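Local coordinates for LRR receptor-like serine/threonine-protein kinase RGI3 (Arabidopsis thaliana, PDB 5HZ0), which acts as a plant cell-surface receptor kinase that recognises RGF peptide hormones through its extracellular leucine-rich repeats and thereby maintains the root stem cell niche, at residues 148-151 against 152-156; 187-191 against 192-196; 403-407 against 408-412; 466-469 against 470-473. The protein carries 5 engineered substitutions. All blocks are in the same frame, centred on the assembly; numbering follows the deposited sequence.

Interaction 1 of 4, residues 148-151 against 152-156; sequences GELP and WEIGN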
ATOM      1  N   GLY A 148     -24.056  11.053  14.607  1.00 22.62           N
ATOM      2  CA  GLY A 148     -24.383  12.350  15.148  1.00 12.14           C
ATOM      3  C   GLY A 148     -23.132  13.155  15.347  1.00 23.66           C
ATOM      4  O   GLY A 148     -22.030  12.648  15.162  1.00 30.93           O
ATOM      5  N   GLU A 149     -23.302  14.421  15.699  1.00 20.48           N
ATOM      6  CA  GLU A 149     -22.174  15.271  16.030  1.00 23.26           C
ATOM      7  C   GLU A 149     -21.713  15.001  17.462  1.00 25.98           C
ATOM      8  O   GLU A 149     -22.507  14.611  18.316  1.00 25.09           O
ATOM      9  CB  GLU A 149     -22.551  16.746  15.862  1.00 22.81           C
ATOM     10  CG  GLU A 149     -22.502  17.251  14.429  1.00 26.09           C
ATOM     11  CD  GLU A 149     -22.517  18.773  14.336  1.00 33.46           C
ATOM     12  OE1 GLU A 149     -21.963  19.331  13.360  1.00 37.04           O
ATOM     13  OE2 GLU A 149     -23.096  19.417  15.231  1.00 37.47           O
ATOM     14  N   LEU A 150     -20.430  15.204  17.727  1.00 26.91           N
ATOM     15  CA  LEU A 150     -19.941  15.120  19.094  1.00 21.19           C
ATOM     16  C   LEU A 150     -20.622  16.240  19.872  1.00 23.14           C
ATOM     17  O   LEU A 150     -20.520  17.409  19.497  1.00 30.37           O
ATOM     18  CB  LEU A 150     -18.414  15.265  19.133  1.00 15.57           C
ATOM     19  CG  LEU A 150     -17.716  15.202  20.492  1.00 18.65           C
ATOM     20  CD1 LEU A 150     -17.832  13.813  21.124  1.00 15.70           C
ATOM     21  CD2 LEU A 150     -16.257  15.624  20.362  1.00 20.55           C
ATOM     22  N   PRO A 151     -21.340  15.887  20.947  1.00 18.74           N
ATOM     23  CA  PRO A 151     -22.121  16.914  21.644  1.00 14.83           C
ATOM     24  C   PRO A 151     -21.260  17.985  22.294  1.00 21.76           C
ATOM     25  O   PRO A 151     -20.185  17.716  22.824  1.00 23.58           O
ATOM     26  CB  PRO A 151     -22.890  16.120  22.705  1.00 13.01           C
ATOM     27  CG  PRO A 151     -22.076  14.887  22.918  1.00 21.19           C
ATOM     28  CD  PRO A 151     -21.454  14.566  21.592  1.00 22.31           C
ATOM     29  N   TRP A 152     -21.759  19.209  22.222  1.00 20.77           N
ATOM     30  CA  TRP A 152     -21.135  20.375  22.809  1.00 16.82           C
ATOM     31  C   TRP A 152     -20.749  20.124  24.277  1.00 21.62           C
ATOM     32  O   TRP A 152     -19.653  20.500  24.750  1.00 23.08           O
ATOM     33  CB  TRP A 152     -22.126  21.531  22.696  1.00 16.17           C
ATOM     34  CG  TRP A 152     -21.602  22.796  23.196  1.00 25.12           C
ATOM     35  CD1 TRP A 152     -21.810  23.336  24.429  1.00 31.61           C
ATOM     36  CD2 TRP A 152     -20.763  23.709  22.488  1.00 29.34           C
ATOM     37  NE1 TRP A 152     -21.145  24.533  24.535  1.00 36.35           N
ATOM     38  CE2 TRP A 152     -20.495  24.786  23.350  1.00 32.62           C
ATOM     39  CE3 TRP A 152     -20.205  23.720  21.206  1.00 27.37           C
ATOM     40  CZ2 TRP A 152     -19.699  25.863  22.976  1.00 28.31           C
ATOM     41  CZ3 TRP A 152     -19.410  24.788  20.839  1.00 20.60           C
ATOM     42  CH2 TRP A 152     -19.167  25.844  21.717  1.00 20.73           C
ATOM     43  N   GLU A 153     -21.631  19.426  24.984  1.00 18.70           N
ATOM     44  CA  GLU A 153     -21.457  19.194  26.418  1.00 16.59           C
ATOM     45  C   GLU A 153     -20.176  18.430  26.770  1.00 20.50           C
ATOM     46  O   GLU A 153     -19.803  18.341  27.939  1.00 21.77           O
ATOM     47  CB  GLU A 153     -22.674  18.478  26.986  1.00 17.13           C
ATOM     48  CG  GLU A 153     -23.922  19.361  27.075  1.00 23.96           C
ATOM     49  CD  GLU A 153     -24.627  19.594  25.737  1.00 24.90           C
ATOM     50  OE1 GLU A 153     -24.239  18.993  24.705  1.00 17.13           O
ATOM     51  OE2 GLU A 153     -25.586  20.385  25.731  1.00 25.74           O
ATOM     52  N   ILE A 154     -19.502  17.882  25.764  1.00 25.32           N
ATOM     53  CA  ILE A 154     -18.248  17.185  26.003  1.00 25.74           C
ATOM     54  C   ILE A 154     -17.230  18.110  26.655  1.00 26.14           C
ATOM     55  O   ILE A 154     -16.319  17.644  27.333  1.00 23.95           O
ATOM     56  CB  ILE A 154     -17.637  16.597  24.717  1.00 23.63           C
ATOM     57  CG1 ILE A 154     -16.659  15.476  25.074  1.00 17.41           C
ATOM     58  CG2 ILE A 154     -16.930  17.678  23.908  1.00 21.16           C
ATOM     59  CD1 ILE A 154     -17.303  14.339  25.786  1.00 12.69           C
ATOM     60  N   GLY A 155     -17.399  19.419  26.475  1.00 25.52           N
ATOM     61  CA  GLY A 155     -16.444  20.355  27.038  1.00  8.01           C
ATOM     62  C   GLY A 155     -16.548  20.430  28.548  1.00 20.55           C
ATOM     63  O   GLY A 155     -15.716  21.041  29.225  1.00 18.80           O
ATOM     64  N   ASN A 156     -17.581  19.805  29.090  1.00 20.82           N
ATOM     65  CA  ASN A 156     -17.810  19.871  30.521  1.00 17.07           C
ATOM     66  C   ASN A 156     -17.163  18.727  31.262  1.00 19.21           C
ATOM     67  O   ASN A 156     -17.157  18.700  32.495  1.00 23.21           O
ATOM     68  CB  ASN A 156     -19.302  19.942  30.827  1.00 19.77           C
ATOM     69  CG  ASN A 156     -19.897  21.271  30.437  1.00 25.14           C
ATOM     70  OD1 ASN A 156     -19.291  22.314  30.677  1.00 27.71           O
ATOM     71  ND2 ASN A 156     -21.069  21.246  29.806  1.00 24.64           N
TER

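Interaction 2 of 4, residues 187-191 against 192-196; sequences IAIYT and SLLSG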
ATOM      1  N   ILE A 187      -6.831  12.568  21.646  1.00  6.89           N
ATOM      2  CA  ILE A 187      -8.114  12.588  20.965  1.00  7.81           C
ATOM      3  C   ILE A 187      -8.033  11.686  19.719  1.00 10.62           C
ATOM      4  O   ILE A 187      -7.351  12.021  18.743  1.00  4.83           O
ATOM      5  CB  ILE A 187      -8.509  14.029  20.550  1.00  9.99           C
ATOM      6  CG1 ILE A 187      -8.733  14.899  21.782  1.00  5.06           C
ATOM      7  CG2 ILE A 187      -9.782  14.024  19.671  1.00  5.33           C
ATOM      8  CD1 ILE A 187      -9.099  16.331  21.461  1.00  4.80           C
ATOM      9  N   ALA A 188      -8.699  10.533  19.753  1.00 11.11           N
ATOM     10  CA  ALA A 188      -8.676   9.658  18.582  1.00  6.22           C
ATOM     11  C   ALA A 188     -10.056   9.508  17.949  1.00 13.00           C
ATOM     12  O   ALA A 188     -10.895   8.704  18.389  1.00  7.52           O
ATOM     13  CB  ALA A 188      -8.123   8.285  18.959  1.00  6.61           C
ATOM     14  N   ILE A 189     -10.277  10.252  16.870  1.00  9.79           N
ATOM     15  CA  ILE A 189     -11.491  10.045  16.110  1.00 15.87           C
ATOM     16  C   ILE A 189     -11.101   9.945  14.653  1.00 16.67           C
ATOM     17  O   ILE A 189     -11.180  10.928  13.912  1.00  5.83           O
ATOM     18  CB  ILE A 189     -12.419  11.263  16.320  1.00 15.12           C
ATOM     19  CG1 ILE A 189     -12.330  11.740  17.785  1.00 13.25           C
ATOM     20  CG2 ILE A 189     -13.857  10.941  15.924  1.00 10.92           C
ATOM     21  CD1 ILE A 189     -13.271  12.885  18.159  1.00 16.34           C
ATOM     22  N   TYR A 190     -10.882   8.715  14.204  1.00  6.60           N
ATOM     23  CA  TYR A 190     -10.304   8.481  12.893  1.00  6.51           C
ATOM     24  C   TYR A 190     -11.091   7.400  12.177  1.00  8.37           C
ATOM     25  O   TYR A 190     -11.682   6.526  12.828  1.00  9.61           O
ATOM     26  CB  TYR A 190      -8.809   8.119  12.980  1.00  5.72           C
ATOM     27  CG  TYR A 190      -8.469   6.922  13.848  1.00  6.22           C
ATOM     28  CD1 TYR A 190      -8.598   5.630  13.371  1.00  6.71           C
ATOM     29  CD2 TYR A 190      -7.982   7.094  15.153  1.00  6.24           C
ATOM     30  CE1 TYR A 190      -8.278   4.542  14.162  1.00  7.20           C
ATOM     31  CE2 TYR A 190      -7.658   6.014  15.955  1.00  6.69           C
ATOM     32  CZ  TYR A 190      -7.813   4.740  15.454  1.00 14.13           C
ATOM     33  OH  TYR A 190      -7.502   3.660  16.249  1.00  9.04           O
ATOM     34  N   THR A 191     -11.095   7.466  10.842  1.00  6.51           N
ATOM     35  CA  THR A 191     -11.899   6.568  10.029  1.00  7.05           C
ATOM     36  C   THR A 191     -13.358   6.709  10.451  1.00  7.71           C
ATOM     37  O   THR A 191     -14.022   5.750  10.834  1.00  8.49           O
ATOM     38  CB  THR A 191     -11.400   5.124  10.148  1.00  7.45           C
ATOM     39  OG1 THR A 191      -9.960   5.127  10.178  1.00  6.85           O
ATOM     40  CG2 THR A 191     -11.902   4.271   8.981  1.00  7.79           C
ATOM     41  N   SER A 192     -13.819   7.951  10.420  1.00  7.42           N
ATOM     42  CA  SER A 192     -15.179   8.328  10.797  1.00 15.43           C
ATOM     43  C   SER A 192     -15.780   9.241   9.729  1.00 15.58           C
ATOM     44  O   SER A 192     -15.300   9.275   8.592  1.00 14.09           O
ATOM     45  CB  SER A 192     -15.220   8.993  12.176  1.00 13.50           C
ATOM     46  OG  SER A 192     -15.178   8.023  13.211  1.00 15.38           O
ATOM     47  N   LEU A 193     -16.897   9.873  10.067  1.00 18.37           N
ATOM     48  CA  LEU A 193     -17.615  10.787   9.163  1.00 20.59           C
ATOM     49  C   LEU A 193     -17.418  12.303   9.344  1.00 18.06           C
ATOM     50  O   LEU A 193     -18.186  13.082   8.796  1.00 25.00           O
ATOM     51  CB  LEU A 193     -19.100  10.415   9.059  1.00  8.66           C
ATOM     52  CG  LEU A 193     -19.299   8.995   8.513  1.00 24.23           C
ATOM     53  CD1 LEU A 193     -20.774   8.666   8.316  1.00 10.03           C
ATOM     54  CD2 LEU A 193     -18.521   8.792   7.224  1.00  8.62           C
ATOM     55  N   LEU A 194     -16.472  12.723  10.174  1.00 13.36           N
ATOM     56  CA  LEU A 194     -16.256  14.161  10.420  1.00 13.76           C
ATOM     57  C   LEU A 194     -16.045  15.042   9.179  1.00 13.40           C
ATOM     58  O   LEU A 194     -15.381  14.641   8.224  1.00 17.31           O
ATOM     59  CB  LEU A 194     -15.061  14.364  11.334  1.00  5.80           C
ATOM     60  CG  LEU A 194     -15.090  13.766  12.734  1.00 21.00           C
ATOM     61  CD1 LEU A 194     -13.727  13.987  13.366  1.00  5.74           C
ATOM     62  CD2 LEU A 194     -16.208  14.402  13.574  1.00  6.77           C
ATOM     63  N   SER A 195     -16.602  16.252   9.224  1.00  9.25           N
ATOM     64  CA  SER A 195     -16.392  17.264   8.185  1.00  8.11           C
ATOM     65  C   SER A 195     -16.344  18.652   8.810  1.00 14.16           C
ATOM     66  O   SER A 195     -16.502  18.801  10.018  1.00 22.59           O
ATOM     67  CB  SER A 195     -17.473  17.201   7.082  1.00 11.52           C
ATOM     68  OG  SER A 195     -18.745  16.756   7.563  1.00 11.36           O
ATOM     69  N   GLY A 196     -16.133  19.677   7.997  1.00 15.34           N
ATOM     70  CA  GLY A 196     -15.880  20.995   8.548  1.00 16.55           C
ATOM     71  C   GLY A 196     -14.452  21.106   9.063  1.00 23.49           C
ATOM     72  O   GLY A 196     -13.682  20.136   9.030  1.00 20.17           O
TER

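Interaction 3 of 4, residues 403-407 against 408-412; sequences LRLNG and NRLAG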
ATOM      1  N   LEU A 403      15.090  -2.870  -8.003  1.00  3.26           N
ATOM      2  CA  LEU A 403      15.843  -1.840  -8.704  1.00  3.01           C
ATOM      3  C   LEU A 403      15.087  -1.351  -9.953  1.00 14.29           C
ATOM      4  O   LEU A 403      14.806  -2.136 -10.874  1.00 11.75           O
ATOM      5  CB  LEU A 403      17.203  -2.389  -9.137  1.00  3.25           C
ATOM      6  CG  LEU A 403      18.078  -1.354  -9.856  1.00  3.07           C
ATOM      7  CD1 LEU A 403      18.472  -0.217  -8.911  1.00  6.84           C
ATOM      8  CD2 LEU A 403      19.320  -1.978 -10.487  1.00  3.37           C
ATOM      9  N   ARG A 404      14.723  -0.071  -9.985  1.00 15.71           N
ATOM     10  CA  ARG A 404      14.080   0.466 -11.185  1.00 11.03           C
ATOM     11  C   ARG A 404      14.752   1.748 -11.647  1.00 12.59           C
ATOM     12  O   ARG A 404      14.643   2.797 -10.997  1.00  2.00           O
ATOM     13  CB  ARG A 404      12.605   0.696 -10.911  1.00  2.27           C
ATOM     14  CG  ARG A 404      11.903  -0.543 -10.386  1.00  2.55           C
ATOM     15  CD  ARG A 404      10.420  -0.438 -10.588  1.00 10.74           C
ATOM     16  NE  ARG A 404      10.118  -0.371 -12.017  1.00 12.45           N
ATOM     17  CZ  ARG A 404       8.901  -0.200 -12.523  1.00 15.49           C
ATOM     18  NH1 ARG A 404       7.851  -0.076 -11.713  1.00  2.44           N
ATOM     19  NH2 ARG A 404       8.743  -0.155 -13.841  1.00  2.43           N
ATOM     20  N   LEU A 405      15.493   1.618 -12.747  1.00  2.26           N
ATOM     21  CA  LEU A 405      16.198   2.726 -13.395  1.00 10.63           C
ATOM     22  C   LEU A 405      15.545   3.189 -14.700  1.00  6.33           C
ATOM     23  O   LEU A 405      16.093   4.027 -15.416  1.00  2.41           O
ATOM     24  CB  LEU A 405      17.677   2.393 -13.605  1.00  8.36           C
ATOM     25  CG  LEU A 405      18.473   2.025 -12.350  1.00 10.56           C
ATOM     26  CD1 LEU A 405      19.950   1.871 -12.685  1.00  8.08           C
ATOM     27  CD2 LEU A 405      18.277   3.057 -11.268  1.00  2.19           C
ATOM     28  N   ASN A 406      14.402   2.592 -15.019  1.00  6.55           N
ATOM     29  CA  ASN A 406      13.741   2.778 -16.307  1.00  9.67           C
ATOM     30  C   ASN A 406      13.262   4.203 -16.607  1.00  7.91           C
ATOM     31  O   ASN A 406      12.902   4.948 -15.701  1.00  6.52           O
ATOM     32  CB  ASN A 406      12.609   1.753 -16.475  1.00  2.14           C
ATOM     33  CG  ASN A 406      11.590   1.816 -15.363  1.00  9.12           C
ATOM     34  OD1 ASN A 406      11.811   1.287 -14.280  1.00 16.76           O
ATOM     35  ND2 ASN A 406      10.455   2.456 -15.627  1.00  6.74           N
ATOM     36  N   GLY A 407      13.266   4.585 -17.885  1.00  5.80           N
ATOM     37  CA  GLY A 407      12.821   5.916 -18.262  1.00  2.00           C
ATOM     38  C   GLY A 407      13.829   7.012 -17.987  1.00  3.17           C
ATOM     39  O   GLY A 407      13.508   8.051 -17.397  1.00  2.00           O
ATOM     40  N   ASN A 408      15.062   6.767 -18.418  1.00  2.05           N
ATOM     41  CA  ASN A 408      16.146   7.737 -18.337  1.00  2.00           C
ATOM     42  C   ASN A 408      16.989   7.693 -19.619  1.00  7.37           C
ATOM     43  O   ASN A 408      16.559   7.126 -20.627  1.00 12.67           O
ATOM     44  CB  ASN A 408      17.026   7.473 -17.105  1.00  9.30           C
ATOM     45  CG  ASN A 408      16.339   7.837 -15.801  1.00  4.29           C
ATOM     46  OD1 ASN A 408      16.210   9.012 -15.475  1.00  4.73           O
ATOM     47  ND2 ASN A 408      15.897   6.832 -15.052  1.00  2.00           N
ATOM     48  N   ARG A 409      18.136   8.369 -19.601  1.00  7.07           N
ATOM     49  CA  ARG A 409      19.120   8.374 -20.702  1.00  7.02           C
ATOM     50  C   ARG A 409      20.358   7.500 -20.520  1.00  6.55           C
ATOM     51  O   ARG A 409      21.396   7.776 -21.138  1.00  9.27           O
ATOM     52  CB  ARG A 409      19.492   9.792 -21.167  1.00 12.80           C
ATOM     53  CG  ARG A 409      18.451  10.433 -22.080  1.00 13.72           C
ATOM     54  CD  ARG A 409      18.957  11.719 -22.731  1.00 11.90           C
ATOM     55  NE  ARG A 409      19.191  12.800 -21.780  1.00 16.67           N
ATOM     56  CZ  ARG A 409      20.366  13.408 -21.629  1.00 19.23           C
ATOM     57  NH1 ARG A 409      21.402  13.034 -22.371  1.00 20.89           N
ATOM     58  NH2 ARG A 409      20.505  14.391 -20.749  1.00 12.74           N
ATOM     59  N   LEU A 410      20.314   6.571 -19.565  1.00  4.07           N
ATOM     60  CA  LEU A 410      21.506   5.789 -19.183  1.00  9.37           C
ATOM     61  C   LEU A 410      22.244   5.154 -20.364  1.00 14.36           C
ATOM     62  O   LEU A 410      21.619   4.585 -21.247  1.00 16.44           O
ATOM     63  CB  LEU A 410      21.114   4.709 -18.173  1.00  2.72           C
ATOM     64  CG  LEU A 410      20.487   5.225 -16.871  1.00  3.30           C
ATOM     65  CD1 LEU A 410      19.949   4.068 -16.033  1.00  3.97           C
ATOM     66  CD2 LEU A 410      21.461   6.082 -16.065  1.00  2.44           C
ATOM     67  N   ALA A 411      23.576   5.253 -20.373  1.00 17.59           N
ATOM     68  CA  ALA A 411      24.386   4.769 -21.505  1.00 15.98           C
ATOM     69  C   ALA A 411      25.394   3.687 -21.119  1.00  8.93           C
ATOM     70  O   ALA A 411      25.536   3.351 -19.947  1.00 11.41           O
ATOM     71  CB  ALA A 411      25.098   5.933 -22.200  1.00  3.71           C
ATOM     72  N   GLY A 412      26.103   3.159 -22.111  1.00  4.30           N
ATOM     73  CA  GLY A 412      27.031   2.067 -21.881  1.00  7.27           C
ATOM     74  C   GLY A 412      26.417   0.708 -21.573  1.00 14.73           C
ATOM     75  O   GLY A 412      25.199   0.529 -21.618  1.00 19.86           O
TER

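Interaction 4 of 4, residues 466-469 against 470-473; sequences TLPK and SLKF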
ATOM      1  N   THR A 466      23.418 -17.405 -19.962  1.00 41.43           N
ATOM      2  CA  THR A 466      23.517 -15.999 -19.644  1.00 40.24           C
ATOM      3  C   THR A 466      22.431 -15.595 -18.650  1.00 43.57           C
ATOM      4  O   THR A 466      22.519 -14.537 -18.044  1.00 51.22           O
ATOM      5  CB  THR A 466      23.428 -15.153 -20.933  1.00 40.94           C
ATOM      6  OG1 THR A 466      24.334 -15.685 -21.908  1.00 36.93           O
ATOM      7  CG2 THR A 466      23.773 -13.694 -20.671  1.00 39.34           C
ATOM      8  N   LEU A 467      21.424 -16.444 -18.451  1.00 35.23           N
ATOM      9  CA  LEU A 467      20.284 -16.049 -17.616  1.00 27.51           C
ATOM     10  C   LEU A 467      19.990 -16.978 -16.430  1.00 20.14           C
ATOM     11  O   LEU A 467      20.099 -18.192 -16.547  1.00 16.42           O
ATOM     12  CB  LEU A 467      19.036 -15.875 -18.489  1.00 26.33           C
ATOM     13  CG  LEU A 467      19.090 -14.710 -19.492  1.00 25.05           C
ATOM     14  CD1 LEU A 467      17.832 -14.637 -20.366  1.00 18.69           C
ATOM     15  CD2 LEU A 467      19.343 -13.376 -18.781  1.00 20.81           C
ATOM     16  N   PRO A 468      19.615 -16.399 -15.276  1.00 17.28           N
ATOM     17  CA  PRO A 468      19.300 -17.204 -14.088  1.00 16.00           C
ATOM     18  C   PRO A 468      17.991 -17.959 -14.212  1.00 19.28           C
ATOM     19  O   PRO A 468      17.013 -17.417 -14.722  1.00 26.13           O
ATOM     20  CB  PRO A 468      19.213 -16.169 -12.961  1.00 10.96           C
ATOM     21  CG  PRO A 468      19.046 -14.870 -13.623  1.00  8.84           C
ATOM     22  CD  PRO A 468      19.725 -14.969 -14.956  1.00 15.10           C
ATOM     23  N   LYS A 469      17.962 -19.183 -13.698  1.00 17.13           N
ATOM     24  CA  LYS A 469      16.851 -20.097 -13.952  1.00 18.00           C
ATOM     25  C   LYS A 469      15.635 -19.819 -13.069  1.00 15.51           C
ATOM     26  O   LYS A 469      14.607 -20.490 -13.166  1.00 18.29           O
ATOM     27  CB  LYS A 469      17.322 -21.541 -13.785  1.00 16.67           C
ATOM     28  CG  LYS A 469      18.483 -21.917 -14.705  1.00 19.28           C
ATOM     29  CD  LYS A 469      18.697 -23.424 -14.703  1.00 28.96           C
ATOM     30  CE  LYS A 469      19.986 -23.829 -15.402  1.00 33.07           C
ATOM     31  NZ  LYS A 469      20.086 -25.316 -15.509  1.00 37.38           N
ATOM     32  N   SER A 470      15.761 -18.821 -12.206  1.00 14.86           N
ATOM     33  CA  SER A 470      14.665 -18.417 -11.335  1.00 13.59           C
ATOM     34  C   SER A 470      13.754 -17.384 -11.987  1.00 10.09           C
ATOM     35  O   SER A 470      12.749 -16.993 -11.389  1.00  9.77           O
ATOM     36  CB  SER A 470      15.225 -17.838 -10.035  1.00 13.07           C
ATOM     37  OG  SER A 470      16.060 -16.725 -10.309  1.00 12.06           O
ATOM     38  N   LEU A 471      14.118 -16.949 -13.199  1.00 13.82           N
ATOM     39  CA  LEU A 471      13.353 -15.947 -13.963  1.00 17.89           C
ATOM     40  C   LEU A 471      11.888 -16.306 -14.229  1.00 15.48           C
ATOM     41  O   LEU A 471      11.544 -17.420 -14.607  1.00 17.24           O
ATOM     42  CB  LEU A 471      14.073 -15.543 -15.265  1.00  8.53           C
ATOM     43  CG  LEU A 471      15.089 -14.411 -15.011  1.00  8.24           C
ATOM     44  CD1 LEU A 471      16.076 -14.193 -16.146  1.00  7.69           C
ATOM     45  CD2 LEU A 471      14.359 -13.111 -14.657  1.00  7.09           C
ATOM     46  N   LYS A 472      11.036 -15.328 -13.983  1.00  8.61           N
ATOM     47  CA  LYS A 472       9.610 -15.435 -14.178  1.00 21.31           C
ATOM     48  C   LYS A 472       9.245 -14.560 -15.379  1.00 23.74           C
ATOM     49  O   LYS A 472       8.566 -15.013 -16.327  1.00 20.41           O
ATOM     50  CB  LYS A 472       8.847 -15.017 -12.923  1.00 18.87           C
ATOM     51  CG  LYS A 472       8.854 -16.050 -11.787  1.00 15.60           C
ATOM     52  CD  LYS A 472       7.681 -15.787 -10.840  1.00 17.96           C
ATOM     53  CE  LYS A 472       7.916 -16.358  -9.453  1.00 21.62           C
ATOM     54  NZ  LYS A 472       7.924 -17.844  -9.478  1.00 30.16           N
ATOM     55  N   PHE A 473       9.629 -13.285 -15.282  1.00 15.43           N
ATOM     56  CA  PHE A 473       9.336 -12.298 -16.308  1.00 17.63           C
ATOM     57  C   PHE A 473      10.596 -11.887 -17.087  1.00 15.91           C
ATOM     58  O   PHE A 473      11.608 -11.517 -16.496  1.00 18.96           O
ATOM     59  CB  PHE A 473       8.661 -11.080 -15.663  1.00 20.12           C
ATOM     60  CG  PHE A 473       8.239 -10.004 -16.645  1.00 23.89           C
ATOM     61  CD1 PHE A 473       9.155  -9.070 -17.116  1.00 18.75           C
ATOM     62  CD2 PHE A 473       6.917  -9.918 -17.082  1.00 21.54           C
ATOM     63  CE1 PHE A 473       8.770  -8.084 -18.004  1.00 14.20           C
ATOM     64  CE2 PHE A 473       6.531  -8.935 -17.968  1.00 12.90           C
ATOM     65  CZ  PHE A 473       7.462  -8.017 -18.429  1.00 11.16           C
TER

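Interaction 1 of 4, residues 148-151 against 152-156
Pro151 O receives the amide of Ile154 at 3.0 Å from Ile154 N, with an N-H...O angle of 164°, and this i to i+3 bond opens the short 3-10 segment 152-156. The donor stands 47° above the carbonyl plane of Pro151, and the same spacing is repeated by Gly155 N on Trp152 O and Asn156 N on Glu153 O. Proline suits the first position because its ring fixes phi and its nitrogen has no hydrogen to be satisfied. Its buried ring rests against Glu124 and Ile125 of the coil before. Ile154 sets CG2 over the bonded carbonyl, 3.4 Å from Pro151 O, while the same methyl meets Leu150 CD2 at 4.2 Å, the two branched chains crossing at about a right angle. Leu150 continues inward onto Leu165. On the outer side Glu153 bends at its second torsion (chi2 77°), which folds the carboxylate back so that OE1 lies 3.8 Å from Pro151 CB; OE2 makes a salt bridge with Arg127. Trp152 starts away from 148-151 and lies against Pro175 of the coil that follows. This is the leucine-rich-repeat step from the loop to the convex side of the solenoid, and its chemistry implies a polarity across the turn: aliphatic groups bury the backbone bond from within, while a charged pair ties the outside to the neighbouring coil.

Interaction 2 of 4, residues 187-191 against 192-196
Ile189 and Leu194 meet on the inner side of a sharp bend, with Ile189 CG2 4.0 Å from Leu194 CD1 and the two side chains crossing at about a right angle. This is the tightly packed part. Ile189 CG2 stands anti to its own backbone nitrogen, which turns that methyl towards Leu194, and the rest of the side chain goes on to Leu165 and Leu174 in the core. Ser192 lies beside them, its OG 4.2 Å from Ile189 CG2. A small hydroxyl suits this buried place because it can hydrogen-bond to Thr168 O of the preceding coil. Asn216 of the next coil supplies a polar link from outside, its ND2 to Ile189 O and its OD1 to Leu194 N, with a weaker bond to Ser192 N.

The other side is looser. Thr191, at the apex, has left-handed backbone angles (phi 57°) and its side chain starts away from 192-196; its OG1 sits in plane at the edge of the Tyr190 ring and is hydrogen-bonded to Gln215. Leu193 also starts away and, though exposed, rests on Ser169 and Ser171. Tyr190, part of the peptide-recognition motif, leaves the bend on the concave face, stacks on Tyr214, and hydrogen-bonds through OH to the backbone of the bound peptide. The chemistry implies a division of labour: aliphatic packing and a neighbour's amide shape the bend, while the aromatic residue beside it is turned to the hormone.

Interaction 3 of 4, residues 403-407 against 408-412
Between Leu405 and Leu410 the chain leaves strand 402-404, turns a corner through Gly407, whose positive phi favours glycine, and runs on towards the weakly bonded strand at about 411-412. Inside the bend Leu410 CD1 lies 3.7 Å from Leu405 CB, the side chains crossing at about a right angle. Asn408 closes the bend: with CG beside its backbone N (chi1 -72°), the amide reaches back so that ND2 donates to Leu405 O at 2.8 Å and 163°. That oxygen lies practically in the amide plane, although the donor stands well above the carbonyl plane. ND2 also bonds to Leu381 O and OD1 accepts from Leu386 N, so three bonds to two coils hold this buried amide flat. It is the signature asparagine of the LxxLxLxxN repeat; Asn432 of the next coil serves this bend in turn, OD1 taking Leu410 N and ND2 weakly bonding Leu405 O. On the concave face Arg404, of the peptide-recognition motif, pairs through NH1 with the bound peptide's backbone and through NH2 with Asp428; its NE bonds weakly to Asn406 OD1. An uncharged amide that both donates and accepts thus satisfies buried backbone groups, while Arg404 carries charge to the ligand face.

Interaction 4 of 4, residues 466-469 against 470-473
Leu471 folds back over Pro468, its CD1 3.9 Å from Pro468 CD and 4.1 Å from Leu467 CB, so that one methyl touches two residues at once. The same side chain also lies against the Pro468 carbonyl, with CB 3.5 Å from Pro468 O. Beside these contacts runs the backbone bond from Leu471 N to Pro468 O, weak at 3.3 Å though fairly straight at 160°. It closes a type I beta turn from Pro468 to Leu471. Proline suits the place before the central pair because it supplies the acceptor carbonyl, has no N-H to satisfy, and offers its CG and CD methylenes to Leu471 CD1. Of the two central residues, Lys469 starts away from 470-473, runs extended beyond CG and is exposed, as suits a lysine. Ser470 instead keeps OG between its backbone N and carbonyl carbon (chi1 59°), 4.2 Å from Pro468 CB.

In leucine-rich-repeat terms this turn carries the chain out of the connecting loop and into strand 473-475, which joins the parallel strands of the concave face; Leu471 is one of the leucines that face the hydrophobic interior. The second shell comes largely from the coil before. Leu448 and Leu451 press on Leu471, and Leu467 touches Leu451 as well as Phe476, just beyond strand 473-475. Ser470 OG is hydrogen-bonded to Leu448 O, its stronger partner, while Glu446 O shares the one proton, which anchors the turn to the neighbouring coil. Farther on, Lys472 and Phe473 take up backbone bonds with Glu449, Phe473 adding one with Leu451, while the Phe473 ring stacks on Phe450.

Overall arrangement
All four contacts lie in series along one solenoid, the extracellular leucine-rich-repeat domain of the receptor, two on either side of the chain's centre. Interactions 1 and 2 are close neighbours, their centres about 14 Å apart and nearest atoms about 5 Å; interactions 3 and 4 are about 21 Å apart between centres. About 44 Å separates the centres of interactions 2 and 3, yet both touch the bound peptide, through Tyr190 and Arg404, so the hormone spans the concave surface between them. The turns at 148-156 and 466-473 join neighbouring coils of the solenoid. A bound NAG lies about 14 Å from the Leu405 side chain.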